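Local coordinates for cell division control protein 45 cdc45 putative (Entamoeba histolytica, PDB 6CC2) that probably acts in DNA replication as Cdc45, the RecJ-like partner of the MCM ring and GINS in the replicative helicase, at residues H53-V58 against Q376-G381; G411-L416 against E435-R440. All blocks are in the same frame, centred on the assembly; numbering follows the deposited sequence.

Contact 1. Residues H53-V58 against Q376-G381; sequences HSAVPV and QQFWEG. With EDO (1,2-ethanediol), chain J.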
# COMPACT_ATOMS: atom_id res chain seq x y z
N HIS A 53 -9.41 -23.50 -4.75
CA HIS A 53 -8.38 -22.65 -4.17
C HIS A 53 -8.97 -21.92 -2.98
O HIS A 53 -10.19 -21.81 -2.84
CB HIS A 53 -7.81 -21.66 -5.20
CG HIS A 53 -8.83 -20.75 -5.80
ND1 HIS A 53 -9.71 -21.16 -6.78
CD2 HIS A 53 -9.11 -19.44 -5.56
CE1 HIS A 53 -10.49 -20.15 -7.11
NE2 HIS A 53 -10.15 -19.10 -6.38
N SER A 54 -8.09 -21.43 -2.12
CA SER A 54 -8.51 -20.73 -0.92
C SER A 54 -7.49 -19.63 -0.63
O SER A 54 -6.34 -19.70 -1.05
CB SER A 54 -8.64 -21.67 0.27
OG SER A 54 -7.42 -22.32 0.56
N ALA A 55 -7.94 -18.61 0.09
CA ALA A 55 -7.08 -17.50 0.46
C ALA A 55 -6.69 -17.62 1.92
O ALA A 55 -7.52 -17.96 2.76
CB ALA A 55 -7.78 -16.16 0.21
N VAL A 56 -5.45 -17.30 2.23
CA VAL A 56 -4.96 -17.20 3.60
C VAL A 56 -4.36 -15.81 3.78
O VAL A 56 -3.20 -15.58 3.44
CB VAL A 56 -3.92 -18.29 3.91
CG1 VAL A 56 -3.45 -18.17 5.35
CG2 VAL A 56 -4.50 -19.67 3.63
N PRO A 57 -5.12 -14.87 4.31
CA PRO A 57 -4.54 -13.53 4.56
C PRO A 57 -3.55 -13.59 5.72
O PRO A 57 -3.92 -13.98 6.83
CB PRO A 57 -5.76 -12.66 4.89
CG PRO A 57 -6.94 -13.41 4.34
CD PRO A 57 -6.58 -14.88 4.53
N VAL A 58 -2.30 -13.21 5.47
CA VAL A 58 -1.25 -13.26 6.49
C VAL A 58 -0.74 -11.86 6.75
O VAL A 58 -0.49 -11.10 5.81
CB VAL A 58 -0.09 -14.19 6.09
CG1 VAL A 58 -0.57 -15.64 6.08
CG2 VAL A 58 0.51 -13.78 4.72
N GLN A 376 -10.38 -10.59 7.72
CA GLN A 376 -11.67 -10.14 7.21
C GLN A 376 -11.52 -9.06 6.15
O GLN A 376 -12.21 -9.09 5.12
CB GLN A 376 -12.53 -9.59 8.35
CG GLN A 376 -12.78 -10.61 9.46
CD GLN A 376 -13.88 -10.18 10.41
OE1 GLN A 376 -14.63 -11.01 10.92
NE2 GLN A 376 -14.00 -8.87 10.65
N GLN A 377 -10.61 -8.11 6.35
CA GLN A 377 -10.53 -6.97 5.45
C GLN A 377 -10.00 -7.38 4.08
O GLN A 377 -10.32 -6.75 3.08
CB GLN A 377 -9.66 -5.85 6.03
CG GLN A 377 -10.29 -5.15 7.25
CD GLN A 377 -11.72 -4.74 7.02
OE1 GLN A 377 -12.01 -3.78 6.30
NE2 GLN A 377 -12.64 -5.49 7.60
N PHE A 378 -9.21 -8.46 4.01
CA PHE A 378 -8.83 -8.98 2.70
C PHE A 378 -10.06 -9.20 1.80
O PHE A 378 -10.05 -8.81 0.63
CB PHE A 378 -8.06 -10.29 2.82
CG PHE A 378 -7.99 -11.05 1.53
CD1 PHE A 378 -7.02 -10.71 0.59
CD2 PHE A 378 -8.90 -12.05 1.24
CE1 PHE A 378 -6.98 -11.38 -0.63
CE2 PHE A 378 -8.86 -12.71 0.05
CZ PHE A 378 -7.91 -12.39 -0.89
N TRP A 379 -11.11 -9.82 2.35
CA TRP A 379 -12.29 -10.13 1.54
C TRP A 379 -13.08 -8.89 1.19
O TRP A 379 -13.67 -8.82 0.11
CB TRP A 379 -13.15 -11.17 2.28
CG TRP A 379 -12.52 -12.51 2.22
CD1 TRP A 379 -11.97 -13.21 3.24
CD2 TRP A 379 -12.34 -13.31 1.04
NE1 TRP A 379 -11.46 -14.40 2.79
CE2 TRP A 379 -11.68 -14.49 1.44
CE3 TRP A 379 -12.66 -13.14 -0.31
CZ2 TRP A 379 -11.35 -15.50 0.53
CZ3 TRP A 379 -12.34 -14.14 -1.20
CH2 TRP A 379 -11.69 -15.31 -0.78
N GLU A 380 -13.10 -7.89 2.08
CA GLU A 380 -13.72 -6.63 1.73
C GLU A 380 -12.99 -5.96 0.58
O GLU A 380 -13.62 -5.36 -0.31
CB GLU A 380 -13.76 -5.71 2.95
CG GLU A 380 -14.61 -6.24 4.10
CD GLU A 380 -16.08 -6.41 3.72
OE1 GLU A 380 -16.59 -5.59 2.92
OE2 GLU A 380 -16.72 -7.37 4.20
N GLY A 381 -11.65 -5.99 0.60
CA GLY A 381 -10.88 -5.39 -0.48
C GLY A 381 -11.07 -6.14 -1.78
O GLY A 381 -11.19 -5.53 -2.85
C1 EDO J . -12.41 -16.12 -4.61
O1 EDO J . -11.43 -17.04 -4.12
C2 EDO J . -12.47 -16.20 -6.12
O2 EDO J . -12.72 -17.56 -6.52
O HOH W 1 -9.97 -16.81 3.81
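Strand 53-57 passes helix 376-381 with the segment axes 8.8 Å apart at their closest and 124° between their N-to-C directions. The backbones come nearest at Pro57 and Phe378, whose CA atoms are 6.5 Å apart. The strand is one of the two outermost of the parallel sheet near the N terminus, paired on its inner side with strand 24-29. Ala55 is shared by two aromatic rings. Its CB lies 3.6 Å from Phe378 CE2 and also 3.6 Å from Trp379 CZ2. Pro57 CG lies 3.6 Å from Phe378 CB, at the base of that side chain, and the two side chains cross at about a right angle. Phe378 has CG turned away from its own backbone N (chi1 164°), which extends the ring from Pro57 to Ala55. The helix residues also brace each other: Phe378 CE2 stands 3.5 Å above the indole plane of Trp379, over its centre. Tyr39 packs edge-to-face with Phe378. A water in the plane of the indole links the segments, donating to Ala55 O (2.9 Å) and accepting from Trp379 NE1 (3.0 Å). A 1,2-ethanediol, probably from the crystallisation liquor, lies at the far edge of the indole. His53 NE2 donates to its O2 in a bent bond (132° at the hydrogen), and Tyr39 and Glu47 hold it as well. The edge of the sheet thus meets helix 374-385 through hydrocarbon and ring contacts, and a single water supplies the polar link between the segments.

Contact 2. Residues G411-L416 against E435-R440; sequences GIILLL and ELLSIR
No flat group takes part where Leu437 meets Leu414 and Ile413; methyl groups do the touching. The motif is a helix, a beta hairpin and a second helix in succession. Helix 393-417 leads into antiparallel strands 419-423 and 427-432, and helix 435-441 follows. The hairpin is crosslinked by the Cys420-Cys430 disulfide. The contact brings the two flanking helices together, although their backbones stay well apart: the nearest CA atoms, of Leu414 and Leu437, are 9.3 Å from each other. Leu437 points at the other helix, and Leu414 reaches in to meet it. Leu414 starts out to one side, but its end swings nearer. Its CG sits beside the backbone N (chi1 -68°), and CD2 reaches the neighbouring leucine. The two side chains run past each other in opposite directions. Ile413 adds a looser touch, where its CG2 is 4.2 Å from Leu437 CD1. A di(hydroxyethyl)ether molecule, probably from the crystallisation liquor, lies beside Ile413. Val432 of the hairpin packs against both leucines, and Leu450 of helix 444-462 touches Leu414. The start of the second helix is steadied by Asp434, whose OD1 accepts a hydrogen bond from Leu437 N. The tightest meeting between the two helix segments is methyl on methyl, Leu414 CD2 to Leu437 CD1, at 3.6 Å.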
# COMPACT_ATOMS: atom_id res chain seq x y z
N GLY A 411 -1.68 15.34 12.66
CA GLY A 411 -0.27 15.24 12.38
C GLY A 411 0.39 16.60 12.30
O GLY A 411 1.51 16.78 12.80
N ILE A 412 -0.28 17.56 11.68
CA ILE A 412 0.23 18.92 11.62
C ILE A 412 0.47 19.45 13.03
O ILE A 412 1.52 20.05 13.31
CB ILE A 412 -0.75 19.84 10.86
CG1 ILE A 412 -0.75 19.48 9.37
CG2 ILE A 412 -0.38 21.30 11.07
CD1 ILE A 412 -1.82 20.21 8.58
N ILE A 413 -0.50 19.24 13.93
CA ILE A 413 -0.34 19.71 15.31
C ILE A 413 0.91 19.10 15.93
O ILE A 413 1.73 19.80 16.55
CB ILE A 413 -1.59 19.39 16.14
CG1 ILE A 413 -2.79 20.19 15.62
CG2 ILE A 413 -1.37 19.67 17.62
CD1 ILE A 413 -4.12 19.74 16.19
N LEU A 414 1.08 17.78 15.79
CA LEU A 414 2.18 17.11 16.47
C LEU A 414 3.54 17.54 15.93
O LEU A 414 4.49 17.72 16.70
CB LEU A 414 2.02 15.60 16.38
CG LEU A 414 0.83 15.04 17.16
CD1 LEU A 414 0.67 13.55 16.88
CD2 LEU A 414 0.96 15.29 18.64
N LEU A 415 3.66 17.70 14.61
CA LEU A 415 4.93 18.15 14.06
C LEU A 415 5.26 19.58 14.49
O LEU A 415 6.42 19.98 14.45
CB LEU A 415 4.92 18.05 12.55
CG LEU A 415 4.90 16.64 11.95
CD1 LEU A 415 5.05 16.72 10.45
CD2 LEU A 415 5.99 15.74 12.55
N LEU A 416 4.25 20.35 14.89
CA LEU A 416 4.47 21.72 15.36
C LEU A 416 4.64 21.80 16.87
O LEU A 416 5.43 22.61 17.36
CB LEU A 416 3.30 22.61 14.94
CG LEU A 416 3.29 23.14 13.51
CD1 LEU A 416 3.81 22.12 12.53
CD2 LEU A 416 1.88 23.58 13.12
N GLU A 435 -4.33 15.42 26.50
CA GLU A 435 -5.54 14.67 26.84
C GLU A 435 -6.34 14.30 25.59
O GLU A 435 -6.65 13.13 25.36
CB GLU A 435 -6.39 15.47 27.82
CG GLU A 435 -7.68 14.75 28.23
CD GLU A 435 -8.37 15.36 29.41
OE1 GLU A 435 -8.12 16.54 29.75
OE2 GLU A 435 -9.19 14.64 30.03
N LEU A 436 -6.64 15.30 24.75
CA LEU A 436 -7.55 15.09 23.63
C LEU A 436 -6.94 14.19 22.55
O LEU A 436 -7.58 13.24 22.09
CB LEU A 436 -7.96 16.43 23.03
CG LEU A 436 -8.79 16.38 21.75
CD1 LEU A 436 -10.10 15.63 21.96
CD2 LEU A 436 -9.06 17.79 21.23
N LEU A 437 -5.71 14.50 22.11
CA LEU A 437 -5.10 13.71 21.06
C LEU A 437 -4.85 12.28 21.52
O LEU A 437 -5.02 11.34 20.74
CB LEU A 437 -3.79 14.35 20.61
CG LEU A 437 -3.85 15.74 19.99
CD1 LEU A 437 -2.46 16.12 19.49
CD2 LEU A 437 -4.87 15.82 18.88
N SER A 438 -4.47 12.11 22.78
CA SER A 438 -4.12 10.79 23.29
C SER A 438 -5.32 9.86 23.28
O SER A 438 -5.23 8.71 22.85
CB SER A 438 -3.57 10.91 24.73
OG SER A 438 -2.32 11.57 24.73
N ILE A 439 -6.47 10.35 23.74
CA ILE A 439 -7.66 9.51 23.82
C ILE A 439 -8.07 9.07 22.42
O ILE A 439 -8.59 7.97 22.24
CB ILE A 439 -8.79 10.26 24.56
CG1 ILE A 439 -9.66 9.27 25.33
CG2 ILE A 439 -9.64 11.05 23.58
CD1 ILE A 439 -9.02 8.78 26.62
N ARG A 440 -7.79 9.90 21.41
CA ARG A 440 -8.19 9.58 20.04
C ARG A 440 -7.27 8.59 19.34
O ARG A 440 -7.71 7.92 18.39
CB ARG A 440 -8.25 10.86 19.21
CG ARG A 440 -9.36 11.82 19.64
CD ARG A 440 -9.18 13.18 18.96
NE ARG A 440 -8.92 13.02 17.53
CZ ARG A 440 -8.47 13.99 16.74
NH1 ARG A 440 -8.24 15.20 17.24
NH2 ARG A 440 -8.25 13.75 15.45

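From the N terminus, the chain lays strand 53-57 at one edge of the parallel sheet. Helix 374-385 comes back to that strand much later, so contact 1 closes a very long loop, with 317 residues between its segments. Helix 393-417 comes next, and contact 2 closes a short local loop of 18 residues through the hairpin. The two contacts are in series: neither nests in nor crosses the other. The centres of contact 1 and contact 2 are about 33 Å apart, and the nearest atoms of contact 1 and contact 2 are about 17 Å apart. Contact 1 ties the N-terminal sheet to the later helical part. Contact 2 ties together the two helices that flank the hairpin 419-432, which forms one side of the mixed C-terminal sheet.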